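PDB 5FLG: 6-carboxyhexanoate--coa ligase from Bacillus subtilis, which is a member of the 6-carboxyhexanoate--CoA ligase family, modelled here with magnesium, phosphoaminophosphonic acid-adenylate ester and pimelic acid bound. Local coordinates for residues V81-V86 / Y212-A217; E103-D108 / V188-C193. All coordinates share one frame; numbering follows the deposited sequence.

Contact 1 (V81-V86 / Y212-A217). With PML (pimelic acid), chain C.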
ATOM      1  N   VAL A  81       8.589  -5.341 -32.697  1.00 28.65           N
ATOM      2  CA  VAL A  81       7.165  -5.171 -32.796  1.00 29.68           C
ATOM      3  C   VAL A  81       6.684  -5.225 -34.245  1.00 31.08           C
ATOM      4  O   VAL A  81       7.318  -4.698 -35.140  1.00 33.36           O
ATOM      5  CB  VAL A  81       6.780  -3.812 -32.210  1.00 34.10           C
ATOM      6  CG1 VAL A  81       5.333  -3.491 -32.499  1.00 32.38           C
ATOM      7  CG2 VAL A  81       7.061  -3.820 -30.725  1.00 38.87           C
ATOM      8  N   HIS A  82       5.520  -5.816 -34.452  1.00 33.16           N
ATOM      9  CA  HIS A  82       4.814  -5.742 -35.723  1.00 35.09           C
ATOM     10  C   HIS A  82       3.313  -5.539 -35.440  1.00 34.84           C
ATOM     11  O   HIS A  82       2.751  -6.125 -34.499  1.00 28.49           O
ATOM     12  CB  HIS A  82       5.030  -7.032 -36.532  1.00 39.77           C
ATOM     13  CG  HIS A  82       4.345  -7.016 -37.867  1.00 42.24           C
ATOM     14  ND1 HIS A  82       4.581  -6.040 -38.812  1.00 45.56           N
ATOM     15  CD2 HIS A  82       3.338  -7.775 -38.357  1.00 43.44           C
ATOM     16  CE1 HIS A  82       3.735  -6.183 -39.817  1.00 44.58           C
ATOM     17  NE2 HIS A  82       2.982  -7.238 -39.575  1.00 46.90           N
ATOM     18  N   THR A  83       2.714  -4.589 -36.153  1.00 31.50           N
ATOM     19  CA  THR A  83       1.317  -4.294 -35.987  1.00 33.12           C
ATOM     20  C   THR A  83       0.508  -4.948 -37.090  1.00 30.49           C
ATOM     21  O   THR A  83       0.703  -4.675 -38.256  1.00 33.22           O
ATOM     22  CB  THR A  83       1.030  -2.772 -35.982  1.00 32.56           C
ATOM     23  OG1 THR A  83       1.735  -2.160 -34.894  1.00 33.71           O
ATOM     24  CG2 THR A  83      -0.452  -2.540 -35.804  1.00 30.16           C
ATOM     25  N   ASN A  84      -0.384  -5.852 -36.703  1.00 31.15           N
ATOM     26  CA  ASN A  84      -1.276  -6.490 -37.644  1.00 30.68           C
ATOM     27  C   ASN A  84      -2.597  -5.779 -37.592  1.00 30.00           C
ATOM     28  O   ASN A  84      -3.346  -5.920 -36.617  1.00 30.79           O
ATOM     29  CB  ASN A  84      -1.494  -7.949 -37.248  1.00 30.25           C
ATOM     30  CG  ASN A  84      -0.196  -8.723 -37.172  1.00 32.04           C
ATOM     31  OD1 ASN A  84       0.328  -9.134 -38.185  1.00 31.06           O
ATOM     32  ND2 ASN A  84       0.378  -8.816 -35.976  1.00 34.95           N
ATOM     33  N   GLU A  85      -2.941  -5.133 -38.693  1.00 35.32           N
ATOM     34  CA  GLU A  85      -4.211  -4.402 -38.800  1.00 40.43           C
ATOM     35  C   GLU A  85      -5.276  -5.393 -39.220  1.00 38.60           C
ATOM     36  O   GLU A  85      -5.143  -6.049 -40.234  1.00 43.79           O
ATOM     37  CB  GLU A  85      -4.098  -3.296 -39.858  1.00 44.57           C
ATOM     38  CG  GLU A  85      -2.891  -2.400 -39.669  1.00 46.84           C
ATOM     39  CD  GLU A  85      -3.184  -1.218 -38.758  1.00 59.01           C
ATOM     40  OE1 GLU A  85      -4.372  -0.953 -38.488  1.00 62.61           O
ATOM     41  OE2 GLU A  85      -2.232  -0.555 -38.297  1.00 68.57           O
ATOM     42  N   VAL A  86      -6.327  -5.507 -38.438  1.00 36.00           N
ATOM     43  CA  VAL A  86      -7.436  -6.343 -38.804  1.00 37.19           C
ATOM     44  C   VAL A  86      -8.712  -5.519 -38.696  1.00 37.15           C
ATOM     45  O   VAL A  86      -8.697  -4.412 -38.182  1.00 43.15           O
ATOM     46  CB  VAL A  86      -7.526  -7.591 -37.903  1.00 34.65           C
ATOM     47  CG1 VAL A  86      -6.286  -8.471 -38.079  1.00 34.14           C
ATOM     48  CG2 VAL A  86      -7.681  -7.170 -36.452  1.00 35.77           C
ATOM     49  N   TYR A 212       6.699  -9.269 -30.709  1.00 28.90           N
ATOM     50  CA  TYR A 212       5.447  -8.685 -30.165  1.00 26.31           C
ATOM     51  C   TYR A 212       4.522  -8.324 -31.310  1.00 28.83           C
ATOM     52  O   TYR A 212       4.749  -7.341 -32.034  1.00 29.13           O
ATOM     53  CB  TYR A 212       5.776  -7.443 -29.358  1.00 28.17           C
ATOM     54  CG  TYR A 212       4.602  -6.753 -28.636  1.00 28.33           C
ATOM     55  CD1 TYR A 212       4.222  -7.167 -27.372  1.00 27.92           C
ATOM     56  CD2 TYR A 212       4.142  -5.528 -29.068  1.00 32.09           C
ATOM     57  CE1 TYR A 212       3.306  -6.469 -26.624  1.00 28.16           C
ATOM     58  CE2 TYR A 212       3.169  -4.820 -28.351  1.00 33.28           C
ATOM     59  CZ  TYR A 212       2.760  -5.299 -27.128  1.00 31.81           C
ATOM     60  OH  TYR A 212       1.790  -4.676 -26.408  1.00 33.11           O
ATOM     61  N   GLN A 213       3.513  -9.165 -31.516  1.00 26.00           N
ATOM     62  CA  GLN A 213       2.643  -9.072 -32.665  1.00 25.72           C
ATOM     63  C   GLN A 213       1.345  -8.442 -32.219  1.00 27.33           C
ATOM     64  O   GLN A 213       0.520  -9.107 -31.615  1.00 29.00           O
ATOM     65  CB  GLN A 213       2.383 -10.460 -33.247  1.00 29.28           C
ATOM     66  CG  GLN A 213       3.609 -11.103 -33.883  1.00 28.05           C
ATOM     67  CD  GLN A 213       3.892 -10.576 -35.277  1.00 30.78           C
ATOM     68  OE1 GLN A 213       2.992 -10.129 -35.998  1.00 33.96           O
ATOM     69  NE2 GLN A 213       5.157 -10.597 -35.658  1.00 30.43           N
ATOM     70  N   ARG A 214       1.212  -7.120 -32.412  1.00 25.19           N
ATOM     71  CA  ARG A 214      -0.005  -6.443 -32.022  1.00 23.05           C
ATOM     72  C   ARG A 214      -1.121  -6.811 -32.978  1.00 24.30           C
ATOM     73  O   ARG A 214      -0.921  -6.841 -34.173  1.00 29.12           O
ATOM     74  CB  ARG A 214       0.211  -4.914 -32.070  1.00 28.88           C
ATOM     75  CG  ARG A 214       1.388  -4.465 -31.267  1.00 30.94           C
ATOM     76  CD  ARG A 214       1.636  -2.976 -31.384  1.00 34.93           C
ATOM     77  NE  ARG A 214       0.570  -2.223 -30.760  1.00 34.24           N
ATOM     78  CZ  ARG A 214      -0.103  -1.245 -31.352  1.00 38.16           C
ATOM     79  NH1 ARG A 214       0.130  -0.942 -32.612  1.00 41.68           N
ATOM     80  NH2 ARG A 214      -1.033  -0.584 -30.680  1.00 37.24           N
ATOM     81  N   ILE A 215      -2.330  -6.946 -32.451  1.00 25.64           N
ATOM     82  CA  ILE A 215      -3.481  -7.228 -33.244  1.00 30.33           C
ATOM     83  C   ILE A 215      -4.577  -6.197 -32.909  1.00 31.62           C
ATOM     84  O   ILE A 215      -5.040  -6.108 -31.770  1.00 32.59           O
ATOM     85  CB  ILE A 215      -3.975  -8.651 -32.949  1.00 30.55           C
ATOM     86  CG1 ILE A 215      -2.855  -9.669 -33.259  1.00 30.71           C
ATOM     87  CG2 ILE A 215      -5.214  -8.938 -33.760  1.00 32.53           C
ATOM     88  CD1 ILE A 215      -3.168 -11.099 -32.870  1.00 30.86           C
ATOM     89  N   THR A 216      -4.969  -5.390 -33.892  1.00 32.83           N
ATOM     90  CA  THR A 216      -5.639  -4.122 -33.570  1.00 33.58           C
ATOM     91  C   THR A 216      -7.101  -4.255 -33.126  1.00 34.18           C
ATOM     92  O   THR A 216      -7.619  -3.369 -32.464  1.00 40.24           O
ATOM     93  CB  THR A 216      -5.588  -3.125 -34.728  1.00 31.58           C
ATOM     94  OG1 THR A 216      -6.226  -3.684 -35.890  1.00 29.55           O
ATOM     95  CG2 THR A 216      -4.173  -2.735 -35.015  1.00 32.42           C
ATOM     96  N   ALA A 217      -7.716  -5.395 -33.371  1.00 32.97           N
ATOM     97  CA  ALA A 217      -9.002  -5.680 -32.775  1.00 34.57           C
ATOM     98  C   ALA A 217      -9.020  -7.109 -32.268  1.00 32.51           C
ATOM     99  O   ALA A 217      -8.914  -8.050 -33.063  1.00 33.95           O
ATOM    100  CB  ALA A 217     -10.111  -5.484 -33.805  1.00 37.57           C
TER
HETATM  101  C1  PML C 701      -0.795  -2.648 -27.317  1.00 47.65           C
HETATM  102  O11 PML C 701       0.262  -3.035 -27.914  1.00 33.44           O
HETATM  103  O12 PML C 701      -1.426  -1.608 -27.720  1.00 38.63           O
HETATM  104  C2  PML C 701      -1.484  -3.679 -26.403  1.00 40.91           C
HETATM  105  C3  PML C 701      -1.775  -3.262 -24.970  1.00 43.59           C
HETATM  106  C4  PML C 701      -3.034  -3.922 -24.379  1.00 36.86           C
HETATM  107  C5  PML C 701      -2.833  -4.587 -23.030  1.00 47.91           C
HETATM  108  C6  PML C 701      -3.871  -4.212 -21.975  1.00 46.34           C
HETATM  109  C7  PML C 701      -3.888  -2.708 -21.691  1.00 53.70           C
HETATM  110  O71 PML C 701      -2.839  -2.155 -21.283  1.00 55.69           O
HETATM  111  O72 PML C 701      -4.977  -2.085 -21.757  1.00 48.81           O
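A parallel strand pair at one edge of the mixed beta-sheet sets V81 beside Y212, H82 beside Q213, T83 beside R214 and N84 beside I215. H82 bonds to two residues of strand 212-215, its N giving to Y212 O and its O receiving R214 N at 2.8 Å, before N84 N returns to R214 O. That last carbonyl oxygen is gripped twice, because N84 ND2 also reaches it, at 3.0 Å and from above the carbonyl plane. ND2 makes a second, nearly straight bond (171°) to Q213 OE1, 2.9 Å away and within the N84 amide plane. The Q213 chain bends at CD (chi2 -79°), and its OE1 also lies at the edge of the H82 ring, 3.4 Å from CD2. The opposite face carries V81, T83, Y212 and R214, the last two of which hold pimelic acid. The R214 side chain runs beside that of T83, and NH1 donates in plane to T83 OG1 at 3.0 Å. The edge formed by NE and NH2 meets one carboxylate of the ligand: NE bonds O11 at 3.0 Å and NH2 bonds O12 at 3.2 Å. Y212 OH gives a further bond to O11 at 2.7 Å, while V81 CG2 packs against CD2 of the tyrosine ring. Beyond the strands, T216 OG1 accepts V86 N. T83 thus acts as a second-shell residue that should fix the rotation of the guanidinium, which, with the Y212 hydroxyl, would probably favour the ionised carboxylate.

Contact 2 (E103-D108 / V188-C193)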
ATOM      1  N   GLU A 103       4.370 -20.065 -33.649  1.00 37.61           N
ATOM      2  CA  GLU A 103       5.401 -19.947 -32.613  1.00 40.33           C
ATOM      3  C   GLU A 103       5.759 -21.283 -31.949  1.00 38.83           C
ATOM      4  O   GLU A 103       6.704 -21.335 -31.194  1.00 44.47           O
ATOM      5  CB  GLU A 103       4.978 -18.957 -31.524  1.00 35.12           C
ATOM      6  CG  GLU A 103       6.067 -18.598 -30.544  1.00 39.13           C
ATOM      7  CD  GLU A 103       7.175 -17.717 -31.128  1.00 37.94           C
ATOM      8  OE1 GLU A 103       6.909 -16.976 -32.090  1.00 42.03           O
ATOM      9  OE2 GLU A 103       8.316 -17.784 -30.615  1.00 42.52           O
ATOM     10  N   GLY A 104       4.891 -22.281 -32.042  1.00 41.74           N
ATOM     11  CA  GLY A 104       5.207 -23.593 -31.492  1.00 37.01           C
ATOM     12  C   GLY A 104       4.177 -24.177 -30.548  1.00 39.82           C
ATOM     13  O   GLY A 104       4.334 -25.298 -30.062  1.00 39.81           O
ATOM     14  N   VAL A 105       3.118 -23.433 -30.248  1.00 36.13           N
ATOM     15  CA  VAL A 105       2.046 -24.006 -29.452  1.00 33.64           C
ATOM     16  C   VAL A 105       1.168 -24.875 -30.312  1.00 32.98           C
ATOM     17  O   VAL A 105       0.624 -24.418 -31.318  1.00 30.45           O
ATOM     18  CB  VAL A 105       1.139 -22.932 -28.840  1.00 35.55           C
ATOM     19  CG1 VAL A 105       0.175 -23.580 -27.869  1.00 30.72           C
ATOM     20  CG2 VAL A 105       1.984 -21.890 -28.144  1.00 38.04           C
ATOM     21  N   SER A 106       0.963 -26.123 -29.904  1.00 32.50           N
ATOM     22  CA  SER A 106       0.200 -27.030 -30.772  1.00 37.03           C
ATOM     23  C   SER A 106      -1.270 -26.591 -30.763  1.00 36.35           C
ATOM     24  O   SER A 106      -1.744 -26.013 -29.782  1.00 38.60           O
ATOM     25  CB  SER A 106       0.334 -28.492 -30.302  1.00 36.33           C
ATOM     26  OG  SER A 106      -0.602 -28.780 -29.280  1.00 40.38           O
ATOM     27  N   ARG A 107      -1.970 -26.904 -31.852  1.00 34.43           N
ATOM     28  CA  ARG A 107      -3.345 -26.513 -32.097  1.00 38.54           C
ATOM     29  C   ARG A 107      -4.325 -26.996 -31.049  1.00 40.98           C
ATOM     30  O   ARG A 107      -5.215 -26.236 -30.626  1.00 33.32           O
ATOM     31  CB  ARG A 107      -3.796 -27.033 -33.458  1.00 39.62           C
ATOM     32  CG  ARG A 107      -5.056 -26.377 -33.976  1.00 47.25           C
ATOM     33  CD  ARG A 107      -5.376 -26.901 -35.365  1.00 52.78           C
ATOM     34  NE  ARG A 107      -4.462 -26.337 -36.350  1.00 58.76           N
ATOM     35  CZ  ARG A 107      -4.647 -26.396 -37.662  1.00 64.68           C
ATOM     36  NH1 ARG A 107      -5.707 -27.027 -38.145  1.00 66.37           N
ATOM     37  NH2 ARG A 107      -3.773 -25.826 -38.487  1.00 64.72           N
ATOM     38  N   ASP A 108      -4.133 -28.221 -30.577  1.00 33.35           N
ATOM     39  CA  ASP A 108      -5.025 -28.764 -29.577  1.00 37.34           C
ATOM     40  C   ASP A 108      -4.846 -28.064 -28.230  1.00 35.23           C
ATOM     41  O   ASP A 108      -5.834 -27.823 -27.524  1.00 34.80           O
ATOM     42  CB  ASP A 108      -4.796 -30.263 -29.405  1.00 44.40           C
ATOM     43  CG  ASP A 108      -3.378 -30.573 -29.039  1.00 51.07           C
ATOM     44  OD1 ASP A 108      -2.491 -30.036 -29.737  1.00 61.14           O
ATOM     45  OD2 ASP A 108      -3.149 -31.168 -27.966  1.00 64.23           O
ATOM     46  N   VAL A 188       8.753 -19.976 -21.169  1.00 30.96           N
ATOM     47  CA  VAL A 188       7.601 -19.405 -21.847  1.00 25.87           C
ATOM     48  C   VAL A 188       7.706 -19.452 -23.354  1.00 25.18           C
ATOM     49  O   VAL A 188       8.560 -18.782 -23.969  1.00 30.74           O
ATOM     50  CB  VAL A 188       7.344 -17.916 -21.422  1.00 29.13           C
ATOM     51  CG1 VAL A 188       6.107 -17.385 -22.129  1.00 25.46           C
ATOM     52  CG2 VAL A 188       7.174 -17.795 -19.932  1.00 29.64           C
ATOM     53  N   VAL A 189       6.756 -20.125 -23.986  1.00 22.91           N
ATOM     54  CA  VAL A 189       6.758 -20.292 -25.430  1.00 26.53           C
ATOM     55  C   VAL A 189       5.982 -19.136 -26.080  1.00 24.04           C
ATOM     56  O   VAL A 189       6.280 -18.714 -27.172  1.00 26.85           O
ATOM     57  CB  VAL A 189       6.090 -21.627 -25.797  1.00 31.29           C
ATOM     58  CG1 VAL A 189       5.872 -21.746 -27.304  1.00 33.60           C
ATOM     59  CG2 VAL A 189       6.932 -22.798 -25.288  1.00 36.53           C
ATOM     60  N   ALA A 190       4.921 -18.699 -25.439  1.00 26.28           N
ATOM     61  CA  ALA A 190       4.094 -17.654 -26.028  1.00 23.54           C
ATOM     62  C   ALA A 190       3.127 -17.048 -25.034  1.00 27.23           C
ATOM     63  O   ALA A 190       2.808 -17.648 -23.990  1.00 24.69           O
ATOM     64  CB  ALA A 190       3.348 -18.211 -27.220  1.00 23.00           C
ATOM     65  N   GLU A 191       2.703 -15.810 -25.340  1.00 28.98           N
ATOM     66  CA  GLU A 191       1.784 -15.065 -24.481  1.00 27.47           C
ATOM     67  C   GLU A 191       0.631 -14.576 -25.361  1.00 26.79           C
ATOM     68  O   GLU A 191       0.820 -14.285 -26.527  1.00 26.96           O
ATOM     69  CB  GLU A 191       2.467 -13.891 -23.784  1.00 30.89           C
ATOM     70  CG  GLU A 191       1.457 -12.953 -23.096  1.00 36.55           C
ATOM     71  CD  GLU A 191       2.053 -11.642 -22.530  1.00 42.06           C
ATOM     72  OE1 GLU A 191       3.240 -11.303 -22.783  1.00 32.92           O
ATOM     73  OE2 GLU A 191       1.292 -10.910 -21.840  1.00 43.41           O
ATOM     74  N   LEU A 192      -0.588 -14.719 -24.853  1.00 24.39           N
ATOM     75  CA  LEU A 192      -1.751 -14.174 -25.488  1.00 26.41           C
ATOM     76  C   LEU A 192      -2.377 -13.154 -24.547  1.00 27.21           C
ATOM     77  O   LEU A 192      -2.572 -13.432 -23.365  1.00 29.22           O
ATOM     78  CB  LEU A 192      -2.720 -15.298 -25.772  1.00 30.88           C
ATOM     79  CG  LEU A 192      -4.116 -14.935 -26.247  1.00 31.87           C
ATOM     80  CD1 LEU A 192      -4.116 -14.346 -27.655  1.00 31.34           C
ATOM     81  CD2 LEU A 192      -4.962 -16.185 -26.169  1.00 33.99           C
ATOM     82  N   CYS A 193      -2.713 -11.983 -25.081  1.00 27.97           N
ATOM     83  CA  CYS A 193      -3.160 -10.886 -24.254  1.00 29.11           C
ATOM     84  C   CYS A 193      -4.200 -10.024 -24.957  1.00 26.81           C
ATOM     85  O   CYS A 193      -4.062  -9.705 -26.145  1.00 26.78           O
ATOM     86  CB  CYS A 193      -1.990 -10.006 -23.863  1.00 35.02           C
ATOM     87  SG  CYS A 193      -2.511  -8.409 -23.130  1.00 34.99           S
TER
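V105 meets V189 and A190 where the turn that follows helix 89-102 lies against a bulged strand. The close-packed part is small and apolar. V105 CG2 sits 4.0 Å from V189 CG1 and equally near A190 CB, so a single methyl serves both residues of the strand. With CG1 of V105 anti to the backbone N (chi1 -172°), CG2 falls beside that N, anti to the carbonyl carbon. That V189 and A190 can both turn their side chains towards the turn follows from a classic beta bulge, in which the two residues together face F231 of the next strand; V105 touches F231 as well. E103 adds the closest approach, its CG lying 3.4 Å from V189 O. This is a contact of a carbon with a carbonyl oxygen, and the acid itself has other work. The chain bends at CD (chi2 71°), and the carboxylate bonds through OE1 to the backbone N of M210 and through OE2 to K209 in a salt bridge, so both oxygens of this buried side chain have partners, and the lysine probably balances its charge.

The solvent side is much looser. G104 is exposed and touches the strand barely, with its C 4.4 Å from V189 CG1. It ends the helix in a Schellman motif at a positive phi of 127°, a conformation suited to glycine. Past V105 the chain leaves the strand: S106 takes the N-cap position of helix 107-116, which begins well away from 188-193. V105 and E103 of the turn thus meet V189 and A190, while V188 and E191 touch helix 170-184, and strands 203-207 and 227-232 flank strand 188-194 within the sheet.

In the fold
Both contacts reach the same mixed sheet, their centres 16 Å apart and their nearest atoms about 6 Å apart without touching. Across the sheet, edge strand 81-84 and strand 211-215 of contact 1 come first, and strand 203-207 separates them from strand 188-194 of contact 2. Along the chain contact 2 is nested inside the loop closed by contact 1: helix 89-102 runs from just after segment 81-86 to the turn at 103-105. M210 joins the two, its N bonded to E103 and its O to Q213 NE2. Y212 and R214 of contact 1 and C193 of segment 188-193 line the same pimelic acid pocket, so two strands of this sheet, 188-194 and 211-215, contribute to it.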